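Local coordinates for genome polyprotein (Chicken sicinivirus JSY, PDB 6QWT) that copies RNA from an RNA template as the 3Dpol RNA-dependent RNA polymerase, one piece of the long viral polyprotein, at residues Glu35-Ser40 and Ala170-Ile175; Gln52-Ala57 and Thr155-Glu160; Met188-Leu193 and Lys255-Pro260. All coordinates share one frame; numbering follows the deposited sequence.

Contact 1 (Glu35-Ser40 and Ala170-Ile175)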
ATOM      1  N   GLU A  35      -9.029  18.000   5.872  1.00 25.10           N
ATOM      2  CA  GLU A  35     -10.472  17.835   5.824  1.00 27.66           C
ATOM      3  C   GLU A  35     -10.785  16.597   4.998  1.00 25.99           C
ATOM      4  O   GLU A  35      -9.935  16.122   4.238  1.00 21.59           O
ATOM      5  CB  GLU A  35     -11.159  19.067   5.217  1.00 26.74           C
ATOM      6  CG  GLU A  35     -11.174  20.286   6.126  1.00 31.70           C
ATOM      7  CD  GLU A  35     -11.808  21.495   5.465  1.00 39.33           C
ATOM      8  OE1 GLU A  35     -12.500  21.320   4.440  1.00 38.20           O
ATOM      9  OE2 GLU A  35     -11.612  22.621   5.967  1.00 42.38           O
ATOM     10  N   PRO A  36     -11.991  16.038   5.140  1.00 22.49           N
ATOM     11  CA  PRO A  36     -12.365  14.885   4.311  1.00 25.12           C
ATOM     12  C   PRO A  36     -12.295  15.215   2.828  1.00 26.33           C
ATOM     13  O   PRO A  36     -12.660  16.311   2.400  1.00 21.96           O
ATOM     14  CB  PRO A  36     -13.801  14.583   4.754  1.00 27.09           C
ATOM     15  CG  PRO A  36     -13.875  15.106   6.152  1.00 25.09           C
ATOM     16  CD  PRO A  36     -13.014  16.337   6.158  1.00 23.79           C
ATOM     17  N   ALA A  37     -11.816  14.248   2.045  1.00 25.19           N
ATOM     18  CA  ALA A  37     -11.654  14.443   0.612  1.00 26.87           C
ATOM     19  C   ALA A  37     -12.991  14.745  -0.055  1.00 23.44           C
ATOM     20  O   ALA A  37     -14.056  14.340   0.420  1.00 20.67           O
ATOM     21  CB  ALA A  37     -11.032  13.204  -0.033  1.00 21.98           C
ATOM     22  N   VAL A  38     -12.921  15.465  -1.171  1.00 22.96           N
ATOM     23  CA  VAL A  38     -14.106  15.765  -1.964  1.00 23.17           C
ATOM     24  C   VAL A  38     -14.644  14.468  -2.559  1.00 23.04           C
ATOM     25  O   VAL A  38     -13.943  13.764  -3.296  1.00 20.94           O
ATOM     26  CB  VAL A  38     -13.785  16.791  -3.059  1.00 23.34           C
ATOM     27  CG1 VAL A  38     -14.976  16.968  -3.994  1.00 21.04           C
ATOM     28  CG2 VAL A  38     -13.383  18.115  -2.440  1.00 22.66           C
ATOM     29  N   LEU A  39     -15.894  14.139  -2.244  1.00 20.66           N
ATOM     30  CA  LEU A  39     -16.537  12.980  -2.844  1.00 24.89           C
ATOM     31  C   LEU A  39     -17.646  13.340  -3.820  1.00 25.47           C
ATOM     32  O   LEU A  39     -17.934  12.543  -4.719  1.00 22.75           O
ATOM     33  CB  LEU A  39     -17.101  12.052  -1.756  1.00 23.54           C
ATOM     34  CG  LEU A  39     -16.099  11.557  -0.703  1.00 24.31           C
ATOM     35  CD1 LEU A  39     -16.786  10.681   0.330  1.00 25.98           C
ATOM     36  CD2 LEU A  39     -14.931  10.811  -1.345  1.00 22.62           C
ATOM     37  N   SER A  40     -18.256  14.514  -3.686  1.00 23.24           N
ATOM     38  CA  SER A  40     -19.395  14.906  -4.504  1.00 25.92           C
ATOM     39  C   SER A  40     -18.960  15.854  -5.615  1.00 27.46           C
ATOM     40  O   SER A  40     -18.077  16.695  -5.420  1.00 27.01           O
ATOM     41  CB  SER A  40     -20.472  15.572  -3.645  1.00 26.01           C
ATOM     42  OG  SER A  40     -21.364  16.333  -4.439  1.00 28.78           O
ATOM     43  N   ALA A 170      -9.876  19.281  -5.457  1.00 27.12           N
ATOM     44  CA  ALA A 170     -10.636  18.047  -5.686  1.00 26.42           C
ATOM     45  C   ALA A 170      -9.727  16.865  -6.021  1.00 27.80           C
ATOM     46  O   ALA A 170     -10.134  15.935  -6.723  1.00 28.34           O
ATOM     47  CB  ALA A 170     -11.697  18.231  -6.777  1.00 24.97           C
ATOM     48  N   LYS A 171      -8.494  16.885  -5.509  1.00 25.88           N
ATOM     49  CA  LYS A 171      -7.534  15.802  -5.735  1.00 25.55           C
ATOM     50  C   LYS A 171      -7.769  14.714  -4.694  1.00 26.46           C
ATOM     51  O   LYS A 171      -7.097  14.635  -3.665  1.00 29.54           O
ATOM     52  CB  LYS A 171      -6.104  16.322  -5.671  1.00 24.71           C
ATOM     53  CG  LYS A 171      -5.681  17.216  -6.815  1.00 31.00           C
ATOM     54  CD  LYS A 171      -4.271  17.723  -6.570  1.00 37.56           C
ATOM     55  CE  LYS A 171      -3.819  18.703  -7.639  1.00 47.97           C
ATOM     56  NZ  LYS A 171      -2.458  19.234  -7.336  1.00 46.92           N
ATOM     57  N   THR A 172      -8.739  13.853  -4.973  1.00 25.10           N
ATOM     58  CA  THR A 172      -9.046  12.729  -4.104  1.00 26.54           C
ATOM     59  C   THR A 172      -8.660  11.430  -4.800  1.00 25.13           C
ATOM     60  O   THR A 172      -8.837  11.287  -6.014  1.00 27.22           O
ATOM     61  CB  THR A 172     -10.525  12.724  -3.722  1.00 25.87           C
ATOM     62  OG1 THR A 172     -11.283  12.023  -4.714  1.00 34.08           O
ATOM     63  CG2 THR A 172     -11.021  14.150  -3.622  1.00 20.36           C
ATOM     64  N   ARG A 173      -8.113  10.499  -4.026  1.00 22.74           N
ATOM     65  CA  ARG A 173      -7.568   9.274  -4.583  1.00 26.99           C
ATOM     66  C   ARG A 173      -8.678   8.262  -4.851  1.00 25.27           C
ATOM     67  O   ARG A 173      -9.827   8.419  -4.426  1.00 23.40           O
ATOM     68  CB  ARG A 173      -6.518   8.677  -3.643  1.00 22.32           C
ATOM     69  CG  ARG A 173      -5.398   9.640  -3.278  1.00 23.31           C
ATOM     70  CD  ARG A 173      -4.237   8.913  -2.622  1.00 31.32           C
ATOM     71  NE  ARG A 173      -4.525   8.566  -1.234  1.00 30.39           N
ATOM     72  CZ  ARG A 173      -3.952   7.561  -0.584  1.00 36.09           C
ATOM     73  NH1 ARG A 173      -3.056   6.802  -1.197  1.00 34.27           N
ATOM     74  NH2 ARG A 173      -4.275   7.314   0.681  1.00 30.63           N
ATOM     75  N   LEU A 174      -8.319   7.212  -5.580  1.00 24.49           N
ATOM     76  CA  LEU A 174      -9.221   6.111  -5.869  1.00 24.73           C
ATOM     77  C   LEU A 174      -8.881   4.920  -4.987  1.00 29.21           C
ATOM     78  O   LEU A 174      -7.712   4.684  -4.667  1.00 32.23           O
ATOM     79  CB  LEU A 174      -9.135   5.708  -7.341  1.00 27.10           C
ATOM     80  CG  LEU A 174      -9.509   6.783  -8.357  1.00 28.87           C
ATOM     81  CD1 LEU A 174      -8.916   6.446  -9.715  1.00 32.60           C
ATOM     82  CD2 LEU A 174     -11.019   6.923  -8.446  1.00 24.67           C
ATOM     83  N   ILE A 175      -9.909   4.183  -4.579  1.00 27.37           N
ATOM     84  CA  ILE A 175      -9.744   2.914  -3.883  1.00 29.79           C
ATOM     85  C   ILE A 175     -10.483   1.855  -4.685  1.00 31.29           C
ATOM     86  O   ILE A 175     -11.661   2.029  -5.021  1.00 29.29           O
ATOM     87  CB  ILE A 175     -10.247   2.983  -2.426  1.00 33.08           C
ATOM     88  CG1 ILE A 175     -10.214   1.599  -1.773  1.00 40.89           C
ATOM     89  CG2 ILE A 175     -11.636   3.598  -2.346  1.00 28.16           C
ATOM     90  CD1 ILE A 175     -10.568   1.610  -0.297  1.00 39.91           C
TER
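Thr172 and the Ala37-Val38 pair face each other here, and the CA-CB bonds of all three residues point across the interface. The methyl branch of Thr172 carries most of the contact. It enters the corner between the two residues, with CG2 3.7 Å from Ala37 CB and 3.9 Å from Val38 CB. The same methyl lies only 3.0 Å from Val38 O, which is very tight for carbon against a carbonyl, so the exact rotation of this side chain is somewhat doubtful. As modelled (chi1 87°), OG1 sits between the backbone N and the carbonyl carbon of Thr172 and turns to the same carbonyl, where it makes a weak hydrogen bond of 3.5 Å to Val38 O. Val38 is set differently: CG1 is anti to its N (chi1 173°) and faces Ala170 CB at 4.5 Å, while CG2 approaches Ala170 CA. The Ala170 methyl itself points along the interface rather than into it.

Ala170 has positive phi and closes helix 164-168 with a Schellman motif. Lys171 then centres an inverse gamma turn just before Thr172. Val50 of helix 50-54 touches Val38, Ala170 and Thr172 in this buried contact. The segment 170-175 leads into strand 174-177, antiparallel to strand 152-157; the KDELR and KTRLI sequences match motif F of the fingers in picornaviral polymerases, here packed against a chain segment from nearer the N-terminus.

Contact 2 (Gln52-Ala57 and Thr155-Glu160). Unlike the reference sequence in segment 52-57: Ala57 (reference Lys).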
ATOM      1  N   GLN A  52     -13.521  14.177 -12.694  1.00 31.01           N
ATOM      2  CA  GLN A  52     -12.540  14.526 -13.714  1.00 28.98           C
ATOM      3  C   GLN A  52     -11.128  14.561 -13.133  1.00 31.35           C
ATOM      4  O   GLN A  52     -10.191  14.005 -13.719  1.00 30.58           O
ATOM      5  CB  GLN A  52     -12.907  15.874 -14.342  1.00 33.92           C
ATOM      6  CG  GLN A  52     -12.185  16.192 -15.640  1.00 38.19           C
ATOM      7  CD  GLN A  52     -10.829  16.832 -15.409  1.00 45.95           C
ATOM      8  OE1 GLN A  52     -10.667  17.669 -14.517  1.00 46.55           O
ATOM      9  NE2 GLN A  52      -9.844  16.437 -16.209  1.00 49.09           N
ATOM     10  N   VAL A  53     -10.961  15.200 -11.974  1.00 26.44           N
ATOM     11  CA  VAL A  53      -9.632  15.314 -11.377  1.00 29.06           C
ATOM     12  C   VAL A  53      -9.126  13.950 -10.915  1.00 28.14           C
ATOM     13  O   VAL A  53      -7.942  13.632 -11.069  1.00 26.76           O
ATOM     14  CB  VAL A  53      -9.650  16.333 -10.223  1.00 30.41           C
ATOM     15  CG1 VAL A  53      -8.277  16.422  -9.567  1.00 25.92           C
ATOM     16  CG2 VAL A  53     -10.100  17.700 -10.729  1.00 26.98           C
ATOM     17  N   ALA A  54     -10.011  13.119 -10.352  1.00 25.49           N
ATOM     18  CA  ALA A  54      -9.575  11.832  -9.817  1.00 25.96           C
ATOM     19  C   ALA A  54      -9.038  10.908 -10.906  1.00 28.03           C
ATOM     20  O   ALA A  54      -8.216  10.031 -10.623  1.00 28.68           O
ATOM     21  CB  ALA A  54     -10.721  11.150  -9.068  1.00 22.72           C
ATOM     22  N   PHE A  55      -9.488  11.080 -12.147  1.00 29.55           N
ATOM     23  CA  PHE A  55      -9.038  10.253 -13.259  1.00 28.32           C
ATOM     24  C   PHE A  55      -8.097  10.999 -14.197  1.00 29.39           C
ATOM     25  O   PHE A  55      -7.783  10.487 -15.277  1.00 31.00           O
ATOM     26  CB  PHE A  55     -10.242   9.718 -14.040  1.00 23.22           C
ATOM     27  CG  PHE A  55     -10.966   8.596 -13.350  1.00 25.21           C
ATOM     28  CD1 PHE A  55     -12.008   8.858 -12.478  1.00 23.50           C
ATOM     29  CD2 PHE A  55     -10.603   7.279 -13.576  1.00 29.03           C
ATOM     30  CE1 PHE A  55     -12.674   7.829 -11.840  1.00 22.52           C
ATOM     31  CE2 PHE A  55     -11.266   6.241 -12.942  1.00 29.54           C
ATOM     32  CZ  PHE A  55     -12.303   6.517 -12.074  1.00 27.43           C
ATOM     33  N   SER A  56      -7.629  12.189 -13.809  1.00 29.69           N
ATOM     34  CA  SER A  56      -6.858  13.017 -14.732  1.00 32.21           C
ATOM     35  C   SER A  56      -5.470  12.445 -14.993  1.00 33.24           C
ATOM     36  O   SER A  56      -4.905  12.673 -16.069  1.00 37.45           O
ATOM     37  CB  SER A  56      -6.754  14.447 -14.199  1.00 27.91           C
ATOM     38  OG  SER A  56      -6.088  14.487 -12.948  1.00 30.04           O
ATOM     39  N   ALA A  57      -4.905  11.708 -14.037  1.00 31.66           N
ATOM     40  CA  ALA A  57      -3.590  11.113 -14.234  1.00 36.14           C
ATOM     41  C   ALA A  57      -3.646   9.782 -14.971  1.00 36.86           C
ATOM     42  O   ALA A  57      -2.592   9.255 -15.346  1.00 28.78           O
ATOM     43  CB  ALA A  57      -2.889  10.927 -12.889  1.00 33.04           C
ATOM     44  N   THR A 155     -14.406   0.379  -8.343  1.00 30.77           N
ATOM     45  CA  THR A 155     -13.658   1.619  -8.161  1.00 29.72           C
ATOM     46  C   THR A 155     -14.510   2.638  -7.413  1.00 27.72           C
ATOM     47  O   THR A 155     -15.665   2.875  -7.779  1.00 26.43           O
ATOM     48  CB  THR A 155     -13.221   2.197  -9.511  1.00 25.34           C
ATOM     49  OG1 THR A 155     -12.445   1.224 -10.220  1.00 28.60           O
ATOM     50  CG2 THR A 155     -12.392   3.458  -9.312  1.00 22.83           C
ATOM     51  N   PHE A 156     -13.932   3.242  -6.378  1.00 25.60           N
ATOM     52  CA  PHE A 156     -14.595   4.275  -5.598  1.00 24.20           C
ATOM     53  C   PHE A 156     -13.636   5.432  -5.356  1.00 25.12           C
ATOM     54  O   PHE A 156     -12.419   5.307  -5.517  1.00 24.54           O
ATOM     55  CB  PHE A 156     -15.092   3.737  -4.245  1.00 24.83           C
ATOM     56  CG  PHE A 156     -16.093   2.621  -4.361  1.00 30.97           C
ATOM     57  CD1 PHE A 156     -17.361   2.859  -4.869  1.00 30.27           C
ATOM     58  CD2 PHE A 156     -15.769   1.336  -3.954  1.00 30.47           C
ATOM     59  CE1 PHE A 156     -18.285   1.836  -4.973  1.00 28.96           C
ATOM     60  CE2 PHE A 156     -16.690   0.307  -4.057  1.00 33.57           C
ATOM     61  CZ  PHE A 156     -17.948   0.559  -4.567  1.00 32.45           C
ATOM     62  N   LEU A 157     -14.205   6.570  -4.975  1.00 25.19           N
ATOM     63  CA  LEU A 157     -13.415   7.673  -4.448  1.00 25.35           C
ATOM     64  C   LEU A 157     -13.072   7.385  -2.992  1.00 25.16           C
ATOM     65  O   LEU A 157     -13.945   7.020  -2.194  1.00 21.73           O
ATOM     66  CB  LEU A 157     -14.187   8.985  -4.576  1.00 24.90           C
ATOM     67  CG  LEU A 157     -14.638   9.335  -5.993  1.00 26.43           C
ATOM     68  CD1 LEU A 157     -15.527  10.570  -5.999  1.00 20.08           C
ATOM     69  CD2 LEU A 157     -13.430   9.532  -6.896  1.00 25.52           C
ATOM     70  N   LYS A 158     -11.797   7.524  -2.650  1.00 29.88           N
ATOM     71  CA  LYS A 158     -11.336   7.131  -1.323  1.00 26.52           C
ATOM     72  C   LYS A 158     -11.746   8.183  -0.302  1.00 22.96           C
ATOM     73  O   LYS A 158     -11.285   9.329  -0.353  1.00 24.16           O
ATOM     74  CB  LYS A 158      -9.825   6.921  -1.309  1.00 30.87           C
ATOM     75  CG  LYS A 158      -9.334   6.310   0.000  1.00 27.71           C
ATOM     76  CD  LYS A 158      -7.831   6.058   0.029  1.00 33.18           C
ATOM     77  CE  LYS A 158      -7.543   4.747   0.759  1.00 39.46           C
ATOM     78  NZ  LYS A 158      -6.575   3.923  -0.011  1.00 45.98           N
ATOM     79  N   ASP A 159     -12.599   7.784   0.635  1.00 22.74           N
ATOM     80  CA  ASP A 159     -13.073   8.646   1.712  1.00 25.25           C
ATOM     81  C   ASP A 159     -11.998   8.707   2.793  1.00 25.98           C
ATOM     82  O   ASP A 159     -11.803   7.741   3.537  1.00 26.84           O
ATOM     83  CB  ASP A 159     -14.385   8.088   2.251  1.00 25.52           C
ATOM     84  CG  ASP A 159     -15.058   9.006   3.262  1.00 27.86           C
ATOM     85  OD1 ASP A 159     -16.093   8.574   3.816  1.00 28.37           O
ATOM     86  OD2 ASP A 159     -14.574  10.137   3.511  1.00 25.65           O
ATOM     87  N   GLU A 160     -11.291   9.835   2.873  1.00 25.76           N
ATOM     88  CA  GLU A 160     -10.154   9.959   3.776  1.00 24.49           C
ATOM     89  C   GLU A 160      -9.840  11.433   3.992  1.00 26.90           C
ATOM     90  O   GLU A 160     -10.251  12.293   3.211  1.00 24.73           O
ATOM     91  CB  GLU A 160      -8.916   9.238   3.227  1.00 24.92           C
ATOM     92  CG  GLU A 160      -8.164  10.055   2.177  1.00 28.97           C
ATOM     93  CD  GLU A 160      -7.147   9.241   1.400  1.00 31.59           C
ATOM     94  OE1 GLU A 160      -7.012   9.470   0.178  1.00 26.86           O
ATOM     95  OE2 GLU A 160      -6.481   8.379   2.012  1.00 36.70           O
TER
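With chi1 at -75° and chi2 at 90°, Phe55 carries its ring to Thr155, whose own chi1 of -57° sets the methyl CG2 anti to N. The two side chains come from opposite directions, and Phe55 CZ ends 4.1 Å from Thr155 CG2, an oblique approach to the ring. Thr155 thereby offers its carbon branch to this partner, while its OG1 is hydrogen-bonded to Glu176. Two residues further on, Leu157 holds CG beside its N and reaches over with one branch, CD2 standing 3.8 Å from Ala54 CB. The CA-CB bond of Ala54 points toward the strand.

Just beyond, the chain turns tightly: Val53 O takes both the backbone N of Ser56 and Ser56 OG, the latter 2.8 Å away. The Phe55 ring has more company, since it packs edge-to-face with Phe282 and touches Leu174, so the two methyl contacts belong to a wider apolar cluster over strands 152-157, 174-177 and 277-282. No hydrogen bond crosses between 52-57 and 155-160, so what passes directly between them is van der Waals contact. At 111 Å² the interface is small, and Phe55, Thr155 and Leu157 each pack on Phe282 and Leu174 as well.

Contact 3 (Met188-Leu193 and Lys255-Pro260)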
ATOM      1  N   MET A 188      -4.090 -18.284  -3.758  1.00 21.61           N
ATOM      2  CA  MET A 188      -3.666 -19.647  -4.050  1.00 26.68           C
ATOM      3  C   MET A 188      -2.412 -19.647  -4.915  1.00 25.11           C
ATOM      4  O   MET A 188      -1.406 -20.274  -4.566  1.00 25.00           O
ATOM      5  CB  MET A 188      -4.800 -20.418  -4.729  1.00 24.11           C
ATOM      6  CG  MET A 188      -5.946 -20.779  -3.793  1.00 26.12           C
ATOM      7  SD  MET A 188      -7.366 -21.470  -4.665  1.00 27.69           S
ATOM      8  CE  MET A 188      -6.715 -23.061  -5.175  1.00 30.49           C
ATOM      9  N   LEU A 189      -2.446 -18.918  -6.037  1.00 23.62           N
ATOM     10  CA  LEU A 189      -1.336 -18.938  -6.986  1.00 24.35           C
ATOM     11  C   LEU A 189      -0.074 -18.323  -6.393  1.00 23.50           C
ATOM     12  O   LEU A 189       1.027 -18.859  -6.572  1.00 20.19           O
ATOM     13  CB  LEU A 189      -1.724 -18.195  -8.264  1.00 23.01           C
ATOM     14  CG  LEU A 189      -2.874 -18.766  -9.090  1.00 24.86           C
ATOM     15  CD1 LEU A 189      -3.254 -17.795 -10.200  1.00 25.63           C
ATOM     16  CD2 LEU A 189      -2.486 -20.116  -9.663  1.00 26.88           C
ATOM     17  N   PHE A 190      -0.212 -17.198  -5.693  1.00 20.62           N
ATOM     18  CA  PHE A 190       0.928 -16.433  -5.203  1.00 24.23           C
ATOM     19  C   PHE A 190       1.108 -16.525  -3.693  1.00 24.54           C
ATOM     20  O   PHE A 190       1.954 -15.814  -3.138  1.00 23.69           O
ATOM     21  CB  PHE A 190       0.789 -14.968  -5.624  1.00 22.31           C
ATOM     22  CG  PHE A 190       0.656 -14.774  -7.106  1.00 25.33           C
ATOM     23  CD1 PHE A 190       1.781 -14.757  -7.919  1.00 22.24           C
ATOM     24  CD2 PHE A 190      -0.591 -14.611  -7.690  1.00 24.69           C
ATOM     25  CE1 PHE A 190       1.665 -14.582  -9.289  1.00 23.36           C
ATOM     26  CE2 PHE A 190      -0.714 -14.435  -9.057  1.00 24.64           C
ATOM     27  CZ  PHE A 190       0.414 -14.420  -9.858  1.00 26.08           C
ATOM     28  N   GLY A 191       0.342 -17.385  -3.015  1.00 20.63           N
ATOM     29  CA  GLY A 191       0.440 -17.468  -1.565  1.00 23.83           C
ATOM     30  C   GLY A 191       1.808 -17.912  -1.085  1.00 27.90           C
ATOM     31  O   GLY A 191       2.289 -17.454  -0.046  1.00 24.21           O
ATOM     32  N   GLY A 192       2.450 -18.819  -1.828  1.00 22.85           N
ATOM     33  CA  GLY A 192       3.814 -19.194  -1.497  1.00 21.51           C
ATOM     34  C   GLY A 192       4.769 -18.017  -1.561  1.00 23.85           C
ATOM     35  O   GLY A 192       5.637 -17.861  -0.700  1.00 25.56           O
ATOM     36  N   LEU A 193       4.616 -17.168  -2.579  1.00 24.56           N
ATOM     37  CA  LEU A 193       5.406 -15.944  -2.638  1.00 21.22           C
ATOM     38  C   LEU A 193       5.041 -14.996  -1.501  1.00 23.33           C
ATOM     39  O   LEU A 193       5.927 -14.418  -0.861  1.00 21.41           O
ATOM     40  CB  LEU A 193       5.214 -15.259  -3.991  1.00 22.89           C
ATOM     41  CG  LEU A 193       5.938 -13.926  -4.200  1.00 23.68           C
ATOM     42  CD1 LEU A 193       7.451 -14.112  -4.201  1.00 20.44           C
ATOM     43  CD2 LEU A 193       5.477 -13.271  -5.488  1.00 21.00           C
ATOM     44  N   LYS A 255       8.383 -19.270 -13.697  1.00 25.14           N
ATOM     45  CA  LYS A 255       9.416 -20.288 -13.556  1.00 29.65           C
ATOM     46  C   LYS A 255       9.652 -20.683 -12.106  1.00 30.35           C
ATOM     47  O   LYS A 255      10.147 -21.786 -11.849  1.00 28.69           O
ATOM     48  CB  LYS A 255      10.721 -19.797 -14.188  1.00 23.88           C
ATOM     49  CG  LYS A 255      10.617 -19.577 -15.696  1.00 30.03           C
ATOM     50  CD  LYS A 255      11.942 -19.155 -16.309  1.00 27.25           C
ATOM     51  CE  LYS A 255      12.187 -17.674 -16.095  1.00 37.73           C
ATOM     52  NZ  LYS A 255      13.543 -17.250 -16.543  1.00 42.41           N
ATOM     53  N   ILE A 256       9.290 -19.819 -11.160  1.00 28.56           N
ATOM     54  CA  ILE A 256       9.532 -20.069  -9.743  1.00 27.33           C
ATOM     55  C   ILE A 256       8.379 -20.827  -9.095  1.00 27.64           C
ATOM     56  O   ILE A 256       8.599 -21.752  -8.309  1.00 24.39           O
ATOM     57  CB  ILE A 256       9.794 -18.726  -9.030  1.00 27.34           C
ATOM     58  CG1 ILE A 256      11.119 -18.121  -9.496  1.00 28.94           C
ATOM     59  CG2 ILE A 256       9.776 -18.896  -7.520  1.00 24.63           C
ATOM     60  CD1 ILE A 256      11.316 -16.689  -9.048  1.00 27.59           C
ATOM     61  N   ILE A 257       7.139 -20.457  -9.408  1.00 27.05           N
ATOM     62  CA  ILE A 257       5.973 -21.012  -8.725  1.00 26.50           C
ATOM     63  C   ILE A 257       5.608 -22.348  -9.360  1.00 26.55           C
ATOM     64  O   ILE A 257       5.357 -22.428 -10.567  1.00 26.63           O
ATOM     65  CB  ILE A 257       4.790 -20.034  -8.772  1.00 24.03           C
ATOM     66  CG1 ILE A 257       5.094 -18.796  -7.923  1.00 19.57           C
ATOM     67  CG2 ILE A 257       3.511 -20.712  -8.294  1.00 22.24           C
ATOM     68  CD1 ILE A 257       4.172 -17.632  -8.187  1.00 23.85           C
ATOM     69  N   GLN A 258       5.569 -23.398  -8.540  1.00 25.11           N
ATOM     70  CA  GLN A 258       5.228 -24.741  -8.998  1.00 28.45           C
ATOM     71  C   GLN A 258       3.723 -24.947  -8.873  1.00 26.28           C
ATOM     72  O   GLN A 258       3.164 -24.827  -7.776  1.00 29.22           O
ATOM     73  CB  GLN A 258       5.986 -25.794  -8.190  1.00 30.13           C
ATOM     74  CG  GLN A 258       7.474 -25.515  -8.050  1.00 29.76           C
ATOM     75  CD  GLN A 258       8.194 -25.539  -9.383  1.00 32.67           C
ATOM     76  OE1 GLN A 258       8.082 -26.500 -10.143  1.00 34.59           O
ATOM     77  NE2 GLN A 258       8.936 -24.475  -9.678  1.00 28.49           N
ATOM     78  N   LEU A 259       3.073 -25.265  -9.989  1.00 33.15           N
ATOM     79  CA  LEU A 259       1.618 -25.341 -10.021  1.00 33.76           C
ATOM     80  C   LEU A 259       1.143 -26.775  -9.791  1.00 37.38           C
ATOM     81  O   LEU A 259       1.792 -27.723 -10.242  1.00 40.95           O
ATOM     82  CB  LEU A 259       1.084 -24.834 -11.356  1.00 31.90           C
ATOM     83  CG  LEU A 259       1.301 -23.344 -11.632  1.00 33.21           C
ATOM     84  CD1 LEU A 259       0.749 -22.956 -12.993  1.00 32.84           C
ATOM     85  CD2 LEU A 259       0.672 -22.494 -10.537  1.00 32.25           C
ATOM     86  N   PRO A 260       0.023 -26.949  -9.094  1.00 42.44           N
ATOM     87  CA  PRO A 260      -0.532 -28.291  -8.887  1.00 43.25           C
ATOM     88  C   PRO A 260      -1.261 -28.766 -10.132  1.00 39.29           C
ATOM     89  O   PRO A 260      -1.520 -27.967 -11.045  1.00 42.00           O
ATOM     90  CB  PRO A 260      -1.495 -28.087  -7.708  1.00 39.91           C
ATOM     91  CG  PRO A 260      -1.955 -26.684  -7.865  1.00 39.76           C
ATOM     92  CD  PRO A 260      -0.793 -25.908  -8.444  1.00 37.86           C
TER
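Ile257 and Leu259 are the two residues of 255-260 that meet Leu189 and Phe190. Helix 243-256 delivers the chain, with Ile256 as its last residue. Ile257 is the first to leave helical geometry, and its CA-CB bond points at the other segment. Both of its branches are used. CG2, anti to N, rests 3.5 Å from Leu189 O, and CD1, at the end of the other branch, lies 3.7 Å from Phe190 CD1. The isoleucine and phenylalanine side chains cross at about a right angle, the methyl meeting the ring obliquely.

Gln258 folds back on its own chain: its NE2 donates to Ile256 O over 3.1 Å with an N-H...O angle of 155°, the donor standing well above the carbonyl plane. At Leu259 the apolar theme resumes. Its CD2 meets CD2 of Leu189 at 4.0 Å, one leucine slanting across the other. Pro260 follows and packs on Thr88.

Phe190 marks the break between helix 180-189 and helix 191-198, so the contact sits at that joint. Helix 267-276 covers it through Tyr271 on Leu189, Val272 on Phe190 and Val268 on Ile257. Leu146 of helix 136-147 also touches Leu189, and the weakly bonded strand of about 257-258 runs parallel to strand 86-87.

Overall arrangement
Contacts 1 and 2 form one continuous cluster, their centres only 6 Å apart. They reach neighbouring strands of the same sheet, contact 1 strand 174-177 and contact 2 strand 152-157. Ala37 N probably hydrogen-bonds to Glu160 O at 2.8 Å, and Arg173 NH2 makes a salt bridge of 2.8 Å to Glu160 OE2. Along the chain, contact 2 falls within the span between the two segments of contact 1. Both involve motif F, which in picornaviral relatives lines the nucleotide entry route, so the same role is likely here. Contact 3 is remote, its centre 37 Å from that of contact 1 and 33 Å from that of contact 2; strand 174-177 leads on to helix 180-189, where contact 3 begins.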